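Local coordinates for protein putative Type I topoisomerase (Deinococcus radiodurans, PDB 3M4A) that binds DNA and, as a type IB topoisomerase, probably breaks and rejoins one DNA strand without ATP to change DNA topology, at residues A[295-300]-A[332-337]; A[97-102]-A[327-332]; A[237-242]-A[287-292]; A[61-66]-A[230-235]. One frame throughout, in Å; residues are numbered along the deposited sequence.

Interaction 1: residues A[295-300]-A[332-337]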
loop_
_atom_site.group_PDB
_atom_site.type_symbol
_atom_site.label_atom_id
_atom_site.label_comp_id
_atom_site.label_asym_id
_atom_site.label_seq_id
_atom_site.Cartn_x
_atom_site.Cartn_y
_atom_site.Cartn_z
ATOM N N PHE A 295 4.589 -18.691 5.594
ATOM C CA PHE A 295 4.611 -20.115 5.229
ATOM C C PHE A 295 5.295 -20.952 6.320
ATOM O O PHE A 295 4.794 -22.014 6.675
ATOM C CB PHE A 295 5.320 -20.310 3.884
ATOM C CG PHE A 295 4.497 -19.897 2.685
ATOM C CD1 PHE A 295 3.286 -19.222 2.824
ATOM C CD2 PHE A 295 4.944 -20.186 1.409
ATOM C CE1 PHE A 295 2.544 -18.862 1.712
ATOM C CE2 PHE A 295 4.192 -19.818 0.284
ATOM C CZ PHE A 295 2.997 -19.150 0.454
ATOM N N ASP A 296 6.410 -20.458 6.855
ATOM C CA ASP A 296 7.069 -21.091 8.020
ATOM C C ASP A 296 6.085 -21.309 9.166
ATOM O O ASP A 296 5.951 -22.416 9.702
ATOM C CB ASP A 296 8.234 -20.252 8.547
ATOM C CG ASP A 296 9.428 -20.213 7.610
ATOM O OD1 ASP A 296 9.574 -21.097 6.729
ATOM O OD2 ASP A 296 10.220 -19.270 7.768
ATOM N N ARG A 297 5.354 -20.258 9.538
ATOM C CA ARG A 297 4.394 -20.401 10.618
ATOM C C ARG A 297 3.311 -21.420 10.291
ATOM O O ARG A 297 2.958 -22.260 11.129
ATOM C CB ARG A 297 3.800 -19.042 11.002
ATOM C CG ARG A 297 4.815 -18.059 11.525
ATOM C CD ARG A 297 5.503 -18.464 12.837
ATOM N NE ARG A 297 6.463 -17.421 13.150
ATOM C CZ ARG A 297 7.704 -17.354 12.661
ATOM N NH1 ARG A 297 8.168 -18.314 11.866
ATOM N NH2 ARG A 297 8.490 -16.335 12.963
ATOM N N TYR A 298 2.795 -21.383 9.063
ATOM C CA TYR A 298 1.779 -22.340 8.645
ATOM C C TYR A 298 2.271 -23.779 8.792
ATOM O O TYR A 298 1.550 -24.642 9.283
ATOM C CB TYR A 298 1.353 -22.070 7.200
ATOM C CG TYR A 298 0.243 -22.978 6.749
ATOM C CD1 TYR A 298 -1.053 -22.817 7.239
ATOM C CD2 TYR A 298 0.489 -24.027 5.857
ATOM C CE1 TYR A 298 -2.075 -23.656 6.839
ATOM C CE2 TYR A 298 -0.526 -24.869 5.444
ATOM C CZ TYR A 298 -1.805 -24.688 5.935
ATOM O OH TYR A 298 -2.824 -25.528 5.542
ATOM N N LEU A 299 3.502 -24.021 8.377
ATOM C CA LEU A 299 4.105 -25.357 8.453
ATOM C C LEU A 299 4.318 -25.845 9.892
ATOM O O LEU A 299 4.376 -27.057 10.137
ATOM C CB LEU A 299 5.419 -25.388 7.667
ATOM C CG LEU A 299 5.206 -25.335 6.152
ATOM C CD1 LEU A 299 6.517 -25.132 5.416
ATOM C CD2 LEU A 299 4.502 -26.571 5.659
ATOM N N ASP A 300 4.396 -24.907 10.827
ATOM C CA ASP A 300 4.446 -25.197 12.258
ATOM C C ASP A 300 3.062 -25.139 12.927
ATOM O O ASP A 300 2.970 -25.153 14.160
ATOM C CB ASP A 300 5.410 -24.219 12.946
ATOM C CG ASP A 300 6.880 -24.559 12.690
ATOM O OD1 ASP A 300 7.168 -25.687 12.253
ATOM O OD2 ASP A 300 7.736 -23.696 12.931
ATOM N N LEU A 332 4.777 -11.338 11.875
ATOM C CA LEU A 332 6.097 -10.964 11.372
ATOM C C LEU A 332 7.038 -10.612 12.518
ATOM O O LEU A 332 8.223 -10.957 12.484
ATOM C CB LEU A 332 6.018 -9.805 10.392
ATOM C CG LEU A 332 5.286 -10.116 9.084
ATOM C CD1 LEU A 332 5.125 -8.819 8.280
ATOM C CD2 LEU A 332 6.009 -11.193 8.252
ATOM N N GLU A 333 6.506 -9.934 13.528
ATOM C CA GLU A 333 7.301 -9.591 14.713
ATOM C C GLU A 333 7.840 -10.835 15.456
ATOM O O GLU A 333 8.888 -10.757 16.110
ATOM C CB GLU A 333 6.515 -8.654 15.645
ATOM C CG GLU A 333 6.416 -7.236 15.071
ATOM C CD GLU A 333 5.577 -6.275 15.905
ATOM O OE1 GLU A 333 4.628 -6.721 16.599
ATOM O OE2 GLU A 333 5.869 -5.055 15.836
ATOM N N SER A 334 7.170 -11.979 15.333
ATOM C CA SER A 334 7.660 -13.195 15.987
ATOM C C SER A 334 9.007 -13.669 15.425
ATOM O O SER A 334 9.725 -14.404 16.103
ATOM C CB SER A 334 6.629 -14.323 15.907
ATOM O OG SER A 334 6.508 -14.837 14.599
ATOM N N GLU A 335 9.345 -13.267 14.200
ATOM C CA GLU A 335 10.618 -13.661 13.593
ATOM C C GLU A 335 11.778 -12.968 14.316
ATOM O O GLU A 335 12.844 -13.560 14.506
ATOM C CB GLU A 335 10.631 -13.337 12.095
ATOM C CG GLU A 335 11.872 -13.848 11.317
ATOM C CD GLU A 335 11.919 -15.361 11.102
ATOM O OE1 GLU A 335 10.993 -16.098 11.488
ATOM O OE2 GLU A 335 12.920 -15.826 10.522
ATOM N N ARG A 336 11.561 -11.720 14.725
ATOM C CA ARG A 336 12.531 -10.986 15.538
ATOM C C ARG A 336 12.736 -11.685 16.870
ATOM O O ARG A 336 13.874 -11.867 17.317
ATOM C CB ARG A 336 12.054 -9.548 15.778
ATOM C CG ARG A 336 12.984 -8.705 16.653
ATOM C CD ARG A 336 12.520 -7.268 16.726
ATOM N NE ARG A 336 12.550 -6.624 15.413
ATOM C CZ ARG A 336 13.652 -6.174 14.807
ATOM N NH1 ARG A 336 14.849 -6.279 15.387
ATOM N NH2 ARG A 336 13.560 -5.610 13.611
ATOM N N THR A 337 11.628 -12.077 17.495
ATOM C CA THR A 337 11.658 -12.753 18.789
ATOM C C THR A 337 12.359 -14.111 18.705
ATOM O O THR A 337 12.959 -14.551 19.688
ATOM C CB THR A 337 10.236 -12.944 19.352
ATOM O OG1 THR A 337 9.573 -11.673 19.413
ATOM C CG2 THR A 337 10.277 -13.568 20.748
HETATM O O HOH W 1 10.841 -18.643 10.446
#
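Arg-297 and Ser-334 are the closest backbone pair here, yet their CA atoms stand 9.6 Å apart, so helix 292-299 and the C-terminal helix 323-337 meet through side chains. Arg-297 spans the distance. With chi1 at -62° and chi2 at -64° its chain bends near the root and turns the NE/NH2 edge of the guanidinium to helix 323-337. NE and NH2 together grip one atom, Ser-334 OG, each at 3.0 Å and almost exactly in the guanidinium plane. That hydroxyl is also hydrogen-bonded to Met-331 O one turn back. NH2 makes a second bond, at 2.9 Å, to Glu-335 OE1; this salt bridge is close to straight, uses the anti lone pair of the carboxylate oxygen, and sets the two flat groups nearly coplanar. NH1 is held through water 1, which accepts from it and donates to both Asp-296 OD2 and Glu-335 OE1, thereby linking two acidic groups that would otherwise probably repel each other. A leucine in place of Arg-297 would probably leave the Glu-335 carboxylate without its cationic mate and the water without a donor. The contact lies at the surface, where Tyr-307 packs on both Arg-297 and Ser-334; further in, Phe-295 and Tyr-298 lean on helix 260-278, while Leu-332 reaches Trp-241 of helix 235-254 and Leu-95 of helix 91-113.

Interaction 2: residues A[97-102]-A[327-332]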
loop_
_atom_site.group_PDB
_atom_site.type_symbol
_atom_site.label_atom_id
_atom_site.label_comp_id
_atom_site.label_asym_id
_atom_site.label_seq_id
_atom_site.Cartn_x
_atom_site.Cartn_y
_atom_site.Cartn_z
ATOM N N ARG A 97 8.180 -2.803 9.387
ATOM C CA ARG A 97 8.310 -1.362 9.429
ATOM C C ARG A 97 7.238 -0.680 8.575
ATOM O O ARG A 97 6.660 0.320 8.984
ATOM C CB ARG A 97 9.705 -0.925 8.993
ATOM C CG ARG A 97 10.043 0.498 9.404
ATOM C CD ARG A 97 10.225 0.660 10.929
ATOM N NE ARG A 97 11.475 0.077 11.409
ATOM C CZ ARG A 97 12.671 0.665 11.357
ATOM N NH1 ARG A 97 12.818 1.872 10.822
ATOM N NH2 ARG A 97 13.736 0.037 11.838
ATOM N N PHE A 98 6.957 -1.240 7.405
ATOM C CA PHE A 98 5.855 -0.733 6.570
ATOM C C PHE A 98 4.523 -0.752 7.336
ATOM O O PHE A 98 3.764 0.222 7.291
ATOM C CB PHE A 98 5.743 -1.548 5.286
ATOM C CG PHE A 98 4.693 -1.049 4.336
ATOM C CD1 PHE A 98 4.855 0.160 3.691
ATOM C CD2 PHE A 98 3.552 -1.799 4.067
ATOM C CE1 PHE A 98 3.920 0.635 2.797
ATOM C CE2 PHE A 98 2.594 -1.331 3.160
ATOM C CZ PHE A 98 2.773 -0.110 2.545
ATOM N N ALA A 99 4.243 -1.831 8.069
ATOM C CA ALA A 99 3.028 -1.917 8.874
ATOM C C ALA A 99 3.001 -0.826 9.940
ATOM O O ALA A 99 1.936 -0.331 10.309
ATOM C CB ALA A 99 2.923 -3.297 9.525
ATOM N N GLY A 100 4.181 -0.436 10.411
ATOM C CA GLY A 100 4.310 0.703 11.325
ATOM C C GLY A 100 3.975 2.063 10.727
ATOM O O GLY A 100 3.628 2.990 11.480
ATOM N N ALA A 101 4.088 2.189 9.401
ATOM C CA ALA A 101 3.798 3.429 8.662
ATOM C C ALA A 101 2.340 3.505 8.195
ATOM O O ALA A 101 1.869 4.560 7.799
ATOM C CB ALA A 101 4.721 3.574 7.456
ATOM N N LEU A 102 1.624 2.389 8.226
ATOM C CA LEU A 102 0.267 2.379 7.673
ATOM C C LEU A 102 -0.736 3.183 8.513
ATOM O O LEU A 102 -1.612 3.809 7.952
ATOM C CB LEU A 102 -0.238 0.943 7.471
ATOM C CG LEU A 102 0.349 0.154 6.285
ATOM C CD1 LEU A 102 -0.091 -1.321 6.358
ATOM C CD2 LEU A 102 -0.051 0.790 4.964
ATOM N N ALA A 327 -2.819 -8.773 13.045
ATOM C CA ALA A 327 -2.331 -10.119 13.318
ATOM C C ALA A 327 -1.098 -10.424 12.470
ATOM O O ALA A 327 -0.149 -11.059 12.953
ATOM C CB ALA A 327 -3.417 -11.150 13.115
ATOM N N LEU A 328 -1.096 -9.981 11.210
ATOM C CA LEU A 328 0.085 -10.162 10.355
ATOM C C LEU A 328 1.327 -9.456 10.917
ATOM O O LEU A 328 2.436 -10.021 10.959
ATOM C CB LEU A 328 -0.193 -9.684 8.920
ATOM C CG LEU A 328 0.997 -9.794 7.950
ATOM C CD1 LEU A 328 1.458 -11.237 7.822
ATOM C CD2 LEU A 328 0.621 -9.230 6.581
ATOM N N LYS A 329 1.148 -8.220 11.362
ATOM C CA LYS A 329 2.238 -7.487 11.963
ATOM C C LYS A 329 2.844 -8.268 13.116
ATOM O O LYS A 329 4.053 -8.394 13.200
ATOM C CB LYS A 329 1.787 -6.132 12.476
ATOM C CG LYS A 329 2.975 -5.249 12.827
ATOM C CD LYS A 329 2.588 -3.917 13.373
ATOM C CE LYS A 329 3.842 -3.062 13.527
ATOM N NZ LYS A 329 3.606 -1.824 14.313
ATOM N N ARG A 330 1.984 -8.778 13.984
ATOM C CA ARG A 330 2.432 -9.547 15.147
ATOM C C ARG A 330 3.095 -10.858 14.730
ATOM O O ARG A 330 4.108 -11.253 15.326
ATOM C CB ARG A 330 1.272 -9.776 16.099
ATOM C CG ARG A 330 0.872 -8.505 16.819
ATOM C CD ARG A 330 -0.330 -8.708 17.709
ATOM N NE ARG A 330 -0.078 -9.715 18.728
ATOM C CZ ARG A 330 0.590 -9.508 19.855
ATOM N NH1 ARG A 330 1.087 -8.311 20.152
ATOM N NH2 ARG A 330 0.768 -10.517 20.694
ATOM N N MET A 331 2.561 -11.513 13.695
ATOM C CA MET A 331 3.223 -12.718 13.161
ATOM C C MET A 331 4.627 -12.410 12.648
ATOM O O MET A 331 5.578 -13.156 12.939
ATOM C CB MET A 331 2.386 -13.376 12.062
ATOM C CG MET A 331 3.006 -14.633 11.496
ATOM S SD MET A 331 2.085 -15.301 10.094
ATOM C CE MET A 331 0.802 -16.211 10.921
ATOM N N LEU A 332 4.777 -11.338 11.875
ATOM C CA LEU A 332 6.097 -10.964 11.372
ATOM C C LEU A 332 7.038 -10.612 12.518
ATOM O O LEU A 332 8.223 -10.957 12.484
ATOM C CB LEU A 332 6.018 -9.805 10.392
ATOM C CG LEU A 332 5.286 -10.116 9.084
ATOM C CD1 LEU A 332 5.125 -8.819 8.280
ATOM C CD2 LEU A 332 6.009 -11.193 8.252
HETATM O O HOH W 2 1.482 -0.387 13.050
#
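Ala-99 meets the aliphatic part of Lys-329 where helices 91-113 and 323-337 approach each other; the CA atoms of Ala-99 and Lys-329 lie 6.4 Å apart. The methyl CB of Ala-99 points toward the opposite helix and rests against CG of Lys-329 at 3.8 Å, with CD hardly farther off. From there the lysine runs on past the alanine to Gly-100, where NZ comes within 4.0 Å of Gly-100 CA. The reach depends on a fully extended chain: CG lies opposite the backbone N (chi1 -168°) and each later torsion is also close to 180°, which carries the ammonium to the backbone of helix 91-113. Water 2 completes this first shell. It accepts from Lys-329 NZ at 2.9 Å and donates to Ala-99 O at 2.8 Å, so the charged end is joined to the other helix by a single bridging molecule.

Beside the methyl, Trp-241 of helix 235-254 packs on Ala-99 and Leu-102 from one helix and on Leu-328 and Leu-332 from the other, a hydrophobic floor common to both. Phe-98, on the same turn, lies edge-to-face with Phe-233, Phe-238 and Trp-241, which helps to fix the position of helix 91-113. Met-331 and Leu-332 meanwhile pack on Ile-294 of helix 292-299.

The small side chain of Ala-99 probably lets the helices approach this closely, and the lysine is used in two ways: its methylenes add apolar packing, while its ammonium, beside exposed Gly-100, probably stays hydrated and tied to the carbonyl through water.

Interaction 3: residues A[237-242]-A[287-292]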
loop_
_atom_site.group_PDB
_atom_site.type_symbol
_atom_site.label_atom_id
_atom_site.label_comp_id
_atom_site.label_asym_id
_atom_site.label_seq_id
_atom_site.Cartn_x
_atom_site.Cartn_y
_atom_site.Cartn_z
ATOM N N ASP A 237 5.542 -1.634 -2.211
ATOM C CA ASP A 237 5.344 -2.161 -0.866
ATOM C C ASP A 237 3.876 -2.519 -0.593
ATOM O O ASP A 237 3.600 -3.404 0.214
ATOM C CB ASP A 237 5.882 -1.197 0.193
ATOM C CG ASP A 237 7.400 -1.113 0.174
ATOM O OD1 ASP A 237 8.039 -2.144 0.472
ATOM O OD2 ASP A 237 7.941 -0.028 -0.146
ATOM N N PHE A 238 2.928 -1.871 -1.260
ATOM C CA PHE A 238 1.515 -2.274 -1.094
ATOM C C PHE A 238 1.260 -3.667 -1.661
ATOM O O PHE A 238 0.410 -4.406 -1.148
ATOM C CB PHE A 238 0.563 -1.301 -1.780
ATOM C CG PHE A 238 0.443 0.042 -1.105
ATOM C CD1 PHE A 238 -0.075 0.147 0.183
ATOM C CD2 PHE A 238 0.802 1.197 -1.780
ATOM C CE1 PHE A 238 -0.206 1.375 0.798
ATOM C CE2 PHE A 238 0.675 2.445 -1.170
ATOM C CZ PHE A 238 0.166 2.533 0.125
ATOM N N ARG A 239 2.002 -4.041 -2.705
ATOM C CA ARG A 239 1.819 -5.348 -3.328
ATOM C C ARG A 239 2.514 -6.468 -2.564
ATOM O O ARG A 239 1.960 -7.549 -2.425
ATOM C CB ARG A 239 2.235 -5.318 -4.801
ATOM C CG ARG A 239 1.156 -4.668 -5.652
ATOM C CD ARG A 239 1.648 -4.292 -7.034
ATOM N NE ARG A 239 2.133 -5.453 -7.796
ATOM C CZ ARG A 239 1.352 -6.327 -8.430
ATOM N NH1 ARG A 239 0.029 -6.222 -8.394
ATOM N NH2 ARG A 239 1.912 -7.317 -9.116
ATOM N N THR A 240 3.695 -6.195 -2.013
ATOM C CA THR A 240 4.375 -7.176 -1.172
ATOM C C THR A 240 3.646 -7.342 0.185
ATOM O O THR A 240 3.382 -8.454 0.618
ATOM C CB THR A 240 5.856 -6.812 -0.951
ATOM O OG1 THR A 240 5.962 -5.517 -0.350
ATOM C CG2 THR A 240 6.623 -6.825 -2.280
ATOM N N TRP A 241 3.282 -6.237 0.830
ATOM C CA TRP A 241 2.449 -6.314 2.038
ATOM C C TRP A 241 1.107 -6.975 1.743
ATOM O O TRP A 241 0.708 -7.923 2.419
ATOM C CB TRP A 241 2.216 -4.919 2.628
ATOM C CG TRP A 241 1.245 -4.892 3.767
ATOM C CD1 TRP A 241 -0.067 -4.467 3.727
ATOM C CD2 TRP A 241 1.491 -5.295 5.117
ATOM N NE1 TRP A 241 -0.632 -4.566 4.970
ATOM C CE2 TRP A 241 0.289 -5.085 5.845
ATOM C CE3 TRP A 241 2.601 -5.820 5.790
ATOM C CZ2 TRP A 241 0.170 -5.383 7.201
ATOM C CZ3 TRP A 241 2.485 -6.101 7.151
ATOM C CH2 TRP A 241 1.279 -5.897 7.840
ATOM N N GLY A 242 0.399 -6.485 0.725
ATOM C CA GLY A 242 -0.914 -7.047 0.386
ATOM C C GLY A 242 -0.898 -8.485 -0.074
ATOM O O GLY A 242 -1.775 -9.263 0.311
ATOM N N GLY A 287 8.591 -16.040 -4.970
ATOM C CA GLY A 287 9.947 -15.498 -4.877
ATOM C C GLY A 287 10.092 -14.061 -4.397
ATOM O O GLY A 287 11.070 -13.738 -3.713
ATOM N N SER A 288 9.142 -13.193 -4.750
ATOM C CA SER A 288 9.282 -11.751 -4.541
ATOM C C SER A 288 8.164 -11.068 -3.740
ATOM O O SER A 288 8.357 -9.939 -3.277
ATOM C CB SER A 288 9.379 -11.043 -5.892
ATOM O OG SER A 288 10.560 -11.420 -6.582
ATOM N N TYR A 289 7.008 -11.713 -3.589
ATOM C CA TYR A 289 5.871 -11.021 -2.999
ATOM C C TYR A 289 5.471 -11.552 -1.616
ATOM O O TYR A 289 5.370 -10.763 -0.678
ATOM C CB TYR A 289 4.700 -10.952 -3.995
ATOM C CG TYR A 289 4.982 -9.987 -5.130
ATOM C CD1 TYR A 289 5.576 -10.419 -6.319
ATOM C CD2 TYR A 289 4.705 -8.633 -4.995
ATOM C CE1 TYR A 289 5.862 -9.527 -7.348
ATOM C CE2 TYR A 289 4.985 -7.733 -6.021
ATOM C CZ TYR A 289 5.561 -8.184 -7.191
ATOM O OH TYR A 289 5.825 -7.273 -8.203
ATOM N N ILE A 290 5.289 -12.862 -1.468
ATOM C CA ILE A 290 4.838 -13.420 -0.188
ATOM C C ILE A 290 6.039 -13.624 0.734
ATOM O O ILE A 290 6.981 -14.357 0.389
ATOM C CB ILE A 290 4.120 -14.781 -0.358
ATOM C CG1 ILE A 290 2.910 -14.679 -1.297
ATOM C CG2 ILE A 290 3.665 -15.319 0.994
ATOM C CD1 ILE A 290 2.319 -16.010 -1.690
ATOM N N CYS A 291 6.011 -12.994 1.904
ATOM C CA CYS A 291 7.082 -13.191 2.888
ATOM C C CYS A 291 7.077 -14.650 3.374
ATOM O O CYS A 291 6.065 -15.147 3.834
ATOM C CB CYS A 291 6.921 -12.213 4.054
ATOM S SG CYS A 291 8.158 -12.444 5.334
ATOM N N PRO A 292 8.231 -15.347 3.294
ATOM C CA PRO A 292 8.248 -16.766 3.645
ATOM C C PRO A 292 7.944 -17.061 5.107
ATOM O O PRO A 292 7.562 -18.177 5.464
ATOM C CB PRO A 292 9.687 -17.197 3.305
ATOM C CG PRO A 292 10.479 -15.975 3.350
ATOM C CD PRO A 292 9.560 -14.851 2.908
HETATM O O HOH W 3 4.992 -4.691 -8.093
HETATM O O HOH W 4 4.686 -7.193 -11.020
#
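Tyr-289 packs across Arg-239 and Thr-240 at a helix-to-turn contact within the catalytic core, where helix 235-254 receives the pi-type turn at 287-289. The CA atoms of Thr-240 and Tyr-289 approach to 4.5 Å, close enough for backbone as well as side chains to touch.

The apolar contacts gather along one side of the tyrosine ring. Arg-239 CB lies 3.9 Å from CE2, and Thr-240 CG2 sits 3.8 Å from CD2 while also reaching Ser-288 O. Both carbons approach the ring obliquely. With chi1 at -71°, the tyrosine CG stands opposite its carbonyl carbon, which turns the CD2-CE2 side of the ring toward Arg-239 and Thr-240.

Polar contact between the two side chains goes through water. The guanidinium is turned 78° from the ring, and its NH2 remains 4.0 Å from Tyr-289 OH, too far for a direct bond. Water 3 joins NE to the hydroxyl, and water 4 makes a second, weaker link from NH2. The guanidinium is also held by NH1 to Arg-135 O and NH2 to Leu-278 O.

Where the backbones meet, the Thr-244 hydroxyl, one turn along helix 235-254, accepts from Cys-291 N and hydrogen-bonds to Thr-240 O. Beside it Thr-240 O and Tyr-289 O lie 3.3 Å apart, two acceptors with no bond between them.

Interaction 4: residues A[61-66]-A[230-235]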
loop_
_atom_site.group_PDB
_atom_site.type_symbol
_atom_site.label_atom_id
_atom_site.label_comp_id
_atom_site.label_asym_id
_atom_site.label_seq_id
_atom_site.Cartn_x
_atom_site.Cartn_y
_atom_site.Cartn_z
ATOM N N GLU A 61 17.230 4.843 14.039
ATOM C CA GLU A 61 16.510 3.750 13.375
ATOM C C GLU A 61 15.428 4.205 12.386
ATOM O O GLU A 61 15.218 3.544 11.370
ATOM C CB GLU A 61 15.896 2.798 14.412
ATOM C CG GLU A 61 16.892 1.795 15.003
ATOM C CD GLU A 61 18.002 2.457 15.809
ATOM O OE1 GLU A 61 17.767 3.551 16.365
ATOM O OE2 GLU A 61 19.112 1.882 15.889
ATOM N N ASN A 62 14.750 5.314 12.683
ATOM C CA ASN A 62 13.656 5.823 11.836
ATOM C C ASN A 62 13.961 5.836 10.338
ATOM O O ASN A 62 14.984 6.375 9.915
ATOM C CB ASN A 62 13.271 7.244 12.258
ATOM C CG ASN A 62 12.347 7.271 13.460
ATOM O OD1 ASN A 62 11.337 6.570 13.496
ATOM N ND2 ASN A 62 12.681 8.099 14.449
ATOM N N GLU A 63 13.060 5.254 9.543
ATOM C CA GLU A 63 13.213 5.200 8.086
ATOM C C GLU A 63 13.213 6.586 7.428
ATOM O O GLU A 63 13.822 6.766 6.372
ATOM C CB GLU A 63 12.138 4.304 7.442
ATOM C CG GLU A 63 10.677 4.774 7.616
ATOM C CD GLU A 63 9.994 4.212 8.857
ATOM O OE1 GLU A 63 10.697 3.736 9.769
ATOM O OE2 GLU A 63 8.747 4.260 8.929
ATOM N N LEU A 64 12.513 7.542 8.036
ATOM C CA LEU A 64 12.572 8.943 7.609
ATOM C C LEU A 64 13.471 9.726 8.568
ATOM O O LEU A 64 13.082 10.012 9.700
ATOM C CB LEU A 64 11.174 9.572 7.557
ATOM C CG LEU A 64 11.122 11.038 7.100
ATOM C CD1 LEU A 64 11.904 11.249 5.807
ATOM C CD2 LEU A 64 9.680 11.503 6.947
ATOM N N GLN A 65 14.666 10.067 8.097
ATOM C CA GLN A 65 15.702 10.674 8.940
ATOM C C GLN A 65 15.607 12.199 9.022
ATOM O O GLN A 65 15.941 12.776 10.055
ATOM C CB GLN A 65 17.090 10.237 8.463
ATOM C CG GLN A 65 17.446 8.823 8.908
ATOM C CD GLN A 65 17.832 8.769 10.373
ATOM O OE1 GLN A 65 18.801 9.405 10.781
ATOM N NE2 GLN A 65 17.078 8.019 11.170
ATOM N N ALA A 66 15.159 12.845 7.945
ATOM C CA ALA A 66 14.914 14.293 7.971
ATOM C C ALA A 66 13.965 14.763 6.866
ATOM O O ALA A 66 13.897 14.150 5.795
ATOM C CB ALA A 66 16.233 15.054 7.882
ATOM N N ILE A 230 4.093 7.985 2.442
ATOM C CA ILE A 230 4.775 6.748 2.858
ATOM C C ILE A 230 6.292 6.652 2.598
ATOM O O ILE A 230 6.917 5.689 3.034
ATOM C CB ILE A 230 4.110 5.466 2.252
ATOM C CG1 ILE A 230 4.105 5.498 0.721
ATOM C CG2 ILE A 230 2.721 5.295 2.813
ATOM C CD1 ILE A 230 3.878 4.138 0.051
ATOM N N GLY A 231 6.886 7.611 1.892
ATOM C CA GLY A 231 8.336 7.538 1.609
ATOM C C GLY A 231 9.141 7.311 2.882
ATOM O O GLY A 231 8.821 7.884 3.907
ATOM N N PRO A 232 10.193 6.471 2.836
ATOM C CA PRO A 232 10.839 5.838 1.698
ATOM C C PRO A 232 10.154 4.593 1.122
ATOM O O PRO A 232 10.643 4.028 0.145
ATOM C CB PRO A 232 12.208 5.452 2.271
ATOM C CG PRO A 232 11.936 5.156 3.670
ATOM C CD PRO A 232 10.848 6.090 4.104
ATOM N N PHE A 233 9.041 4.166 1.704
ATOM C CA PHE A 233 8.298 3.065 1.112
ATOM C C PHE A 233 7.704 3.545 -0.202
ATOM O O PHE A 233 7.549 4.747 -0.412
ATOM C CB PHE A 233 7.230 2.547 2.068
ATOM C CG PHE A 233 7.783 2.070 3.387
ATOM C CD1 PHE A 233 8.455 0.854 3.470
ATOM C CD2 PHE A 233 7.659 2.840 4.538
ATOM C CE1 PHE A 233 8.972 0.400 4.680
ATOM C CE2 PHE A 233 8.185 2.400 5.757
ATOM C CZ PHE A 233 8.840 1.176 5.832
ATOM N N THR A 234 7.420 2.608 -1.103
ATOM C CA THR A 234 6.903 2.938 -2.428
ATOM C C THR A 234 5.637 2.149 -2.738
ATOM O O THR A 234 5.244 1.240 -1.991
ATOM C CB THR A 234 7.930 2.616 -3.541
ATOM O OG1 THR A 234 8.031 1.199 -3.727
ATOM C CG2 THR A 234 9.315 3.193 -3.206
ATOM N N ALA A 235 5.026 2.457 -3.876
ATOM C CA ALA A 235 3.820 1.729 -4.286
ATOM C C ALA A 235 4.019 0.209 -4.280
ATOM O O ALA A 235 3.082 -0.536 -3.980
ATOM C CB ALA A 235 3.319 2.218 -5.651
#
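Glu-63 lays its aliphatic stem against Pro-232, and this is the close part of the contact, joining the bacterial N-terminal domain (61-66) to the catalytic core (230-235). CG of the glutamate is 3.8 Å from the proline CD, its CB is about as near to CG of the ring, and the backbone O of Glu-63 reaches that same CG at 3.7 Å. The peptide before Pro-232 is cis, and Phe-233 N bonds back to Ile-230 O, so the loop turns sharply and brings proline and phenylalanine to the same partner. Glu-63 has CG set between its backbone N and carbonyl carbon (chi1 63°) and bends again at chi2, -91°, which folds the carboxylate across to Phe-233. There OE2 lies in the plane of the ring at its edge, 3.7 Å from CE2, where the carboxylate charge probably meets the slightly positive ring hydrogens. The other oxygen, OE1, forms a salt bridge with Arg-97. An alanine at Glu-63 would probably leave Arg-97 without its carboxylate mate and open a gap beside Pro-232 and the edge of Phe-233.

The far side of segment 61-66 is looser. Glu-61 is exposed and Asn-62 partly so, and the turn is held by bonds close along the chain: Gln-65 NE2 donates to Asn-62 O at 2.9 Å in a nearly straight bond, and also to Asp-59 O.

Strand 64-69, the middle one of its three-stranded sheet, starts here with a classic beta bulge, Gln-65 and Ala-66 facing Arg-78. Tyr-79 of the adjoining strand packs on Pro-232, while Phe-233 packs on Arg-94 and Ala-101 of helix 91-113.

In the fold
From the N terminus, segment 61-66 opens the first loop, which interaction 4 closes at 230-235, tying the N-terminal sheet to the loop before helix 235-254. Segment 97-102 lies inside that loop but finds its partner segment much later, at 327-332, so interactions 2 and 4 cross; the salt bridge from Arg-97 to Glu-63 joins them directly. Interaction 3, following interaction 4 in series, is nested within the long loop closed by interaction 2, and its Trp-241 packs against both helices of interaction 2. Interaction 1 begins after interaction 3 and crosses interaction 2, with which it shares Leu-332. Helix 323-337 thus returns to bind both helix 91-113 and helix 292-299.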